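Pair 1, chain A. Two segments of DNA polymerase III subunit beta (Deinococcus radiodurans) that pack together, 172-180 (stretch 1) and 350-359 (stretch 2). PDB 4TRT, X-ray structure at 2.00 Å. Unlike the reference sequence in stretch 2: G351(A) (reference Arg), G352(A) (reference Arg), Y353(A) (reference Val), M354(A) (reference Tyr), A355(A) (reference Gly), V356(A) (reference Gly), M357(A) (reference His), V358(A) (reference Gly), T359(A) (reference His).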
# COMPACT_ATOMS: atom_id res chain seq x y z
N GLY A 172 4.98 12.81 29.78
CA GLY A 172 4.93 12.99 31.24
C GLY A 172 4.87 11.68 32.02
O GLY A 172 5.06 11.66 33.24
N TYR A 173 4.60 10.58 31.31
CA TYR A 173 4.44 9.26 31.93
C TYR A 173 5.39 8.26 31.28
O TYR A 173 6.34 7.79 31.93
CB TYR A 173 2.99 8.79 31.82
CG TYR A 173 2.00 9.73 32.46
CD1 TYR A 173 1.48 10.82 31.74
CD2 TYR A 173 1.57 9.55 33.77
CE1 TYR A 173 0.56 11.69 32.32
CE2 TYR A 173 0.66 10.42 34.35
CZ TYR A 173 0.16 11.49 33.63
OH TYR A 173 -0.75 12.34 34.21
N ARG A 174 5.16 7.94 30.00
CA ARG A 174 6.17 7.17 29.26
C ARG A 174 7.28 8.07 28.74
O ARG A 174 7.07 9.25 28.50
CB ARG A 174 5.57 6.35 28.12
CG ARG A 174 4.94 7.16 27.00
CD ARG A 174 4.43 6.19 25.96
NE ARG A 174 3.72 6.82 24.85
CZ ARG A 174 3.43 6.19 23.71
NH1 ARG A 174 3.80 4.93 23.51
NH2 ARG A 174 2.79 6.83 22.74
N VAL A 175 8.46 7.48 28.56
CA VAL A 175 9.64 8.19 28.15
C VAL A 175 10.40 7.30 27.16
O VAL A 175 10.45 6.07 27.33
CB VAL A 175 10.59 8.47 29.35
CG1 VAL A 175 11.66 9.47 28.93
CG2 VAL A 175 9.81 8.99 30.56
N ALA A 176 10.99 7.92 26.15
CA ALA A 176 11.90 7.24 25.23
C ALA A 176 13.17 8.07 25.16
O ALA A 176 13.09 9.29 25.01
CB ALA A 176 11.27 7.10 23.86
N ILE A 177 14.30 7.39 25.26
CA ILE A 177 15.63 8.00 25.29
C ILE A 177 16.55 7.23 24.36
O ILE A 177 16.52 5.99 24.32
CB ILE A 177 16.23 7.91 26.71
CG1 ILE A 177 15.38 8.69 27.71
CG2 ILE A 177 17.70 8.38 26.75
CD1 ILE A 177 15.71 8.36 29.15
N ARG A 178 17.35 7.94 23.57
CA ARG A 178 18.47 7.32 22.89
C ARG A 178 19.71 8.22 22.96
O ARG A 178 19.64 9.39 22.59
CB ARG A 178 18.14 6.99 21.44
CG ARG A 178 19.23 6.14 20.79
CD ARG A 178 18.67 5.04 19.90
NE ARG A 178 19.70 4.06 19.56
CZ ARG A 178 19.50 2.97 18.84
NH1 ARG A 178 18.29 2.68 18.38
NH2 ARG A 178 20.51 2.15 18.60
N ASP A 179 20.80 7.65 23.46
CA ASP A 179 22.12 8.28 23.50
C ASP A 179 22.85 7.91 22.23
O ASP A 179 22.72 6.78 21.75
CB ASP A 179 22.94 7.77 24.70
CG ASP A 179 22.44 8.31 26.02
OD1 ASP A 179 22.21 9.53 26.12
OD2 ASP A 179 22.25 7.53 26.97
N PHE A 180 23.61 8.85 21.68
CA PHE A 180 24.38 8.61 20.47
C PHE A 180 25.67 9.46 20.42
O PHE A 180 25.74 10.49 21.09
CB PHE A 180 23.48 8.87 19.24
CG PHE A 180 22.96 10.28 19.15
CD1 PHE A 180 21.85 10.68 19.87
CD2 PHE A 180 23.57 11.20 18.30
CE1 PHE A 180 21.37 11.98 19.78
CE2 PHE A 180 23.09 12.51 18.20
CZ PHE A 180 21.98 12.89 18.94
N GLY A 350 22.65 -1.69 25.62
CA GLY A 350 23.55 -1.57 24.47
C GLY A 350 22.85 -0.83 23.35
O GLY A 350 21.65 -1.00 23.14
N GLY A 351 23.60 0.03 22.65
CA GLY A 351 23.04 0.82 21.54
C GLY A 351 22.52 2.17 22.01
O GLY A 351 22.31 3.05 21.20
N GLY A 352 22.31 2.32 23.32
CA GLY A 352 21.97 3.59 23.93
C GLY A 352 20.48 3.86 24.11
O GLY A 352 20.12 4.96 24.53
N TYR A 353 19.63 2.88 23.82
CA TYR A 353 18.15 3.08 23.85
C TYR A 353 17.52 2.62 25.14
O TYR A 353 17.91 1.61 25.68
CB TYR A 353 17.46 2.35 22.70
CG TYR A 353 15.94 2.38 22.76
CD1 TYR A 353 15.22 3.53 22.42
CD2 TYR A 353 15.21 1.27 23.17
CE1 TYR A 353 13.83 3.55 22.47
CE2 TYR A 353 13.82 1.29 23.22
CZ TYR A 353 13.14 2.43 22.88
OH TYR A 353 11.76 2.44 22.92
N MET A 354 16.50 3.34 25.60
CA MET A 354 15.76 2.95 26.79
C MET A 354 14.34 3.51 26.69
O MET A 354 14.16 4.66 26.30
CB MET A 354 16.49 3.55 27.98
CG MET A 354 15.90 3.30 29.34
SD MET A 354 16.68 4.44 30.52
CE MET A 354 18.36 4.53 29.92
N ALA A 355 13.37 2.69 27.06
CA ALA A 355 11.97 3.10 27.14
C ALA A 355 11.52 2.95 28.60
O ALA A 355 11.84 1.96 29.25
CB ALA A 355 11.09 2.23 26.25
N VAL A 356 10.78 3.94 29.09
CA VAL A 356 10.11 3.84 30.37
C VAL A 356 8.62 3.74 30.08
O VAL A 356 8.07 4.56 29.33
CB VAL A 356 10.39 5.05 31.28
CG1 VAL A 356 9.59 4.94 32.60
CG2 VAL A 356 11.88 5.16 31.55
N MET A 357 8.01 2.72 30.66
CA MET A 357 6.59 2.42 30.50
C MET A 357 5.89 2.53 31.83
O MET A 357 6.41 2.04 32.83
CB MET A 357 6.44 0.96 30.07
CG MET A 357 6.78 0.68 28.63
SD MET A 357 5.34 0.52 27.57
CE MET A 357 3.95 0.07 28.61
N VAL A 358 4.70 3.11 31.84
CA VAL A 358 3.83 3.08 33.00
C VAL A 358 2.83 1.93 32.88
O VAL A 358 2.52 1.49 31.78
CB VAL A 358 3.09 4.41 33.18
CG1 VAL A 358 4.10 5.55 33.30
CG2 VAL A 358 2.09 4.67 32.04
N THR A 359 2.35 1.42 34.02
CA THR A 359 1.32 0.38 34.04
C THR A 359 -0.07 1.02 33.88
O THR A 359 -0.23 2.22 34.10
CB THR A 359 1.37 -0.47 35.34
OG1 THR A 359 1.26 0.37 36.49
CG2 THR A 359 2.66 -1.26 35.43

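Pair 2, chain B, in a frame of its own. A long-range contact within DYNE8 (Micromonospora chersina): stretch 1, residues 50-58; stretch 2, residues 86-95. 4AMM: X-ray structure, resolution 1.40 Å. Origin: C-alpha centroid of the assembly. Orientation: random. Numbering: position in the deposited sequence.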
# COMPACT_ATOMS: atom_id res chain seq x y z
N VAL B 50 -25.29 8.56 -1.95
CA VAL B 50 -25.85 7.19 -1.90
C VAL B 50 -25.60 6.78 -0.45
O VAL B 50 -24.48 6.43 -0.04
CB VAL B 50 -25.05 6.25 -2.77
CG1 VAL B 50 -25.63 4.87 -2.64
CG2 VAL B 50 -25.08 6.61 -4.29
N PRO B 51 -26.59 6.90 0.45
CA PRO B 51 -26.33 6.81 1.89
C PRO B 51 -25.74 5.48 2.36
O PRO B 51 -24.66 5.54 2.98
CB PRO B 51 -27.76 7.14 2.49
CG PRO B 51 -28.42 8.02 1.37
CD PRO B 51 -27.95 7.36 0.08
N ALA B 52 -26.39 4.38 2.03
CA ALA B 52 -26.00 3.01 2.46
C ALA B 52 -25.47 2.34 1.16
O ALA B 52 -26.09 2.37 0.10
CB ALA B 52 -27.26 2.24 2.96
N ARG B 53 -24.26 1.74 1.32
CA ARG B 53 -23.51 1.28 0.11
C ARG B 53 -23.02 -0.16 0.20
O ARG B 53 -22.58 -0.61 1.28
CB ARG B 53 -22.32 2.21 -0.08
CG ARG B 53 -22.65 3.69 -0.33
CD ARG B 53 -21.43 4.53 -0.64
NE ARG B 53 -21.85 5.91 -0.94
CZ ARG B 53 -21.06 6.80 -1.58
NH1 ARG B 53 -19.81 6.50 -2.00
NH2 ARG B 53 -21.56 8.08 -1.75
N PHE B 54 -23.02 -0.77 -0.93
CA PHE B 54 -22.47 -2.13 -1.15
C PHE B 54 -21.53 -1.99 -2.29
O PHE B 54 -21.85 -1.39 -3.34
CB PHE B 54 -23.59 -3.12 -1.50
CG PHE B 54 -23.13 -4.45 -2.04
CD1 PHE B 54 -22.93 -4.57 -3.37
CD2 PHE B 54 -22.93 -5.50 -1.16
CE1 PHE B 54 -22.51 -5.78 -3.93
CE2 PHE B 54 -22.50 -6.73 -1.70
CZ PHE B 54 -22.30 -6.85 -3.06
N ALA B 55 -20.35 -2.68 -2.25
CA ALA B 55 -19.53 -2.81 -3.45
C ALA B 55 -18.75 -4.13 -3.35
O ALA B 55 -18.23 -4.40 -2.25
CB ALA B 55 -18.50 -1.64 -3.54
N ALA B 56 -18.60 -4.82 -4.47
CA ALA B 56 -17.83 -6.07 -4.47
C ALA B 56 -17.13 -6.16 -5.76
O ALA B 56 -17.64 -5.85 -6.85
CB ALA B 56 -18.80 -7.24 -4.31
N ALA B 57 -15.91 -6.72 -5.68
CA ALA B 57 -15.19 -7.11 -6.87
C ALA B 57 -15.41 -8.62 -7.05
O ALA B 57 -15.13 -9.36 -6.11
CB ALA B 57 -13.72 -6.83 -6.67
N VAL B 58 -15.85 -9.00 -8.22
CA VAL B 58 -16.25 -10.41 -8.42
C VAL B 58 -15.70 -10.95 -9.72
O VAL B 58 -15.49 -10.23 -10.69
CB VAL B 58 -17.80 -10.55 -8.37
CG1 VAL B 58 -18.40 -10.03 -7.00
CG2 VAL B 58 -18.44 -9.82 -9.59
N GLY B 86 -9.67 -8.95 1.80
CA GLY B 86 -9.21 -10.14 1.09
C GLY B 86 -10.18 -10.90 0.28
O GLY B 86 -9.84 -11.85 -0.45
N ARG B 87 -11.44 -10.49 0.31
CA ARG B 87 -12.47 -11.00 -0.55
C ARG B 87 -13.08 -9.90 -1.48
O ARG B 87 -14.04 -10.19 -2.17
CB ARG B 87 -13.52 -11.77 0.21
CG ARG B 87 -12.95 -13.02 0.98
CD ARG B 87 -12.71 -14.15 0.03
NE ARG B 87 -12.12 -15.31 0.69
CZ ARG B 87 -10.82 -15.51 0.84
NH1 ARG B 87 -9.85 -14.65 0.43
NH2 ARG B 87 -10.45 -16.68 1.46
N GLY B 88 -12.58 -8.70 -1.34
CA GLY B 88 -13.05 -7.56 -2.17
C GLY B 88 -14.53 -7.20 -1.94
O GLY B 88 -15.20 -6.81 -2.91
N LEU B 89 -14.99 -7.31 -0.70
CA LEU B 89 -16.39 -7.15 -0.38
C LEU B 89 -16.51 -6.13 0.68
O LEU B 89 -15.86 -6.22 1.72
CB LEU B 89 -16.98 -8.50 0.18
CG LEU B 89 -18.35 -8.28 0.81
CD1 LEU B 89 -19.37 -7.70 -0.20
CD2 LEU B 89 -18.79 -9.65 1.37
N PHE B 90 -17.32 -5.06 0.41
CA PHE B 90 -17.39 -3.96 1.33
C PHE B 90 -18.82 -3.46 1.44
O PHE B 90 -19.50 -3.29 0.42
CB PHE B 90 -16.51 -2.81 0.88
CG PHE B 90 -15.09 -3.19 0.61
CD1 PHE B 90 -14.12 -3.20 1.66
CD2 PHE B 90 -14.71 -3.59 -0.63
CE1 PHE B 90 -12.82 -3.58 1.39
CE2 PHE B 90 -13.45 -3.94 -0.90
CZ PHE B 90 -12.52 -3.96 0.15
N LEU B 91 -19.31 -3.32 2.68
CA LEU B 91 -20.71 -2.89 2.95
C LEU B 91 -20.65 -1.91 4.06
O LEU B 91 -20.11 -2.21 5.15
CB LEU B 91 -21.55 -4.12 3.32
CG LEU B 91 -22.97 -3.90 3.81
CD1 LEU B 91 -23.22 -3.05 5.07
CD2 LEU B 91 -23.92 -3.50 2.83
N VAL B 92 -21.26 -0.73 3.85
CA VAL B 92 -21.20 0.30 4.88
C VAL B 92 -22.54 1.00 4.93
O VAL B 92 -22.97 1.52 3.90
CB VAL B 92 -20.08 1.34 4.57
CG1 VAL B 92 -20.03 2.40 5.58
CG2 VAL B 92 -18.71 0.67 4.54
N VAL B 93 -23.18 0.94 6.11
CA VAL B 93 -24.40 1.73 6.37
C VAL B 93 -23.99 2.80 7.42
O VAL B 93 -23.36 2.49 8.40
CB VAL B 93 -25.50 0.81 6.96
CG1 VAL B 93 -26.76 1.65 7.31
CG2 VAL B 93 -25.83 -0.27 6.01
N GLY B 94 -24.29 4.06 7.16
CA GLY B 94 -23.89 5.09 8.10
C GLY B 94 -22.48 5.63 7.90
O GLY B 94 -21.94 6.23 8.81
N GLY B 95 -21.84 5.43 6.72
CA GLY B 95 -20.50 6.06 6.40
C GLY B 95 -20.72 7.55 6.16
O GLY B 95 -21.90 8.07 6.33
O HOH W 1 -22.60 4.35 4.19
O HOH W 2 -16.34 -10.02 -3.71

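Both pairs are two-stranded antiparallel ladders, and 14 central residues superpose with an RMSD of 0.5 Å. The strand directions differ by 171° in pair 1 and 179° in pair 2. The register is the same: V175(A), A176(A), I177(A) and R178(A) face V356(A), A355(A), M354(A) and Y353(A), just as R53(B), F54(B), A55(B) and A56(B) face V92(B), L91(B), F90(B) and L89(B).

The backbone bonding matches rung for rung. I177(A) N donates to M354(A) O (2.9 Å) and M354(A) N to I177(A) O (2.9 Å); in pair 2, A55(B) N donates to F90(B) O (2.9 Å) and F90(B) N to A55(B) O (2.9 Å). A final single bond closes each ladder, from D179(A) N to G352(A) O (3.0 Å) and from A57(B) N to G88(B) O (2.9 Å). The matched glycines share positive phi, a conformation that favours glycine. At G352(A) an ideal CB would clash with D179(A) O at 2.5 Å; at G88(B) it would lie a tight 3.3 Å from A57(B) CB.

Side chains differ most on the face carrying A176(A), R178(A), Y353(A) and A355(A). There, the two alanines form a slim non-hydrogen-bonded pair, while R178(A) extends past Y353(A), whose CB lies over one face of the guanidinium. R178(A) NE reaches G351(A) O at 3.2 Å, so a long polar side chain serves a backbone carbonyl at the partly exposed end of the ladder. In pair 2 the bulk is redistributed: A56(B) replaces the arginine, and F54(B) and L91(B) replace the alanines. The ring of F54(B) reaches diagonally to L89(B), CE2 to CD1 at 3.6 Å, and A56(B) CB lies 4.2 Å from the same L89(B) CD1. This buried face is filled by hydrocarbon alone.

On the other face, beta-branched V175(A) and V356(A) suit extended backbone and meet CB to CB at 3.9 Å. I177(A) CD1 approaches M354(A) SD at 4.3 Å, a flexible thioether against a branched aliphatic chain. At the matching positions pair 2 sets small A55(B) beside large F90(B), whose ring edge lies near A55(B) O. R53(B), matching V175(A), leads its end away from the partner strand, and its NE donates to V50(B) O at 2.8 Å, giving this buried arginine a polar partner within its own stretch.

Beyond the ladder, Y173(A) CB packs on V358(A) CG1 at 3.7 Å. At the matching P51(B) and G94(B), no such side-chain contact forms; instead water 1 donates to P51(B) O (2.7 Å) and V92(B) O (2.9 Å), bridging the stretches.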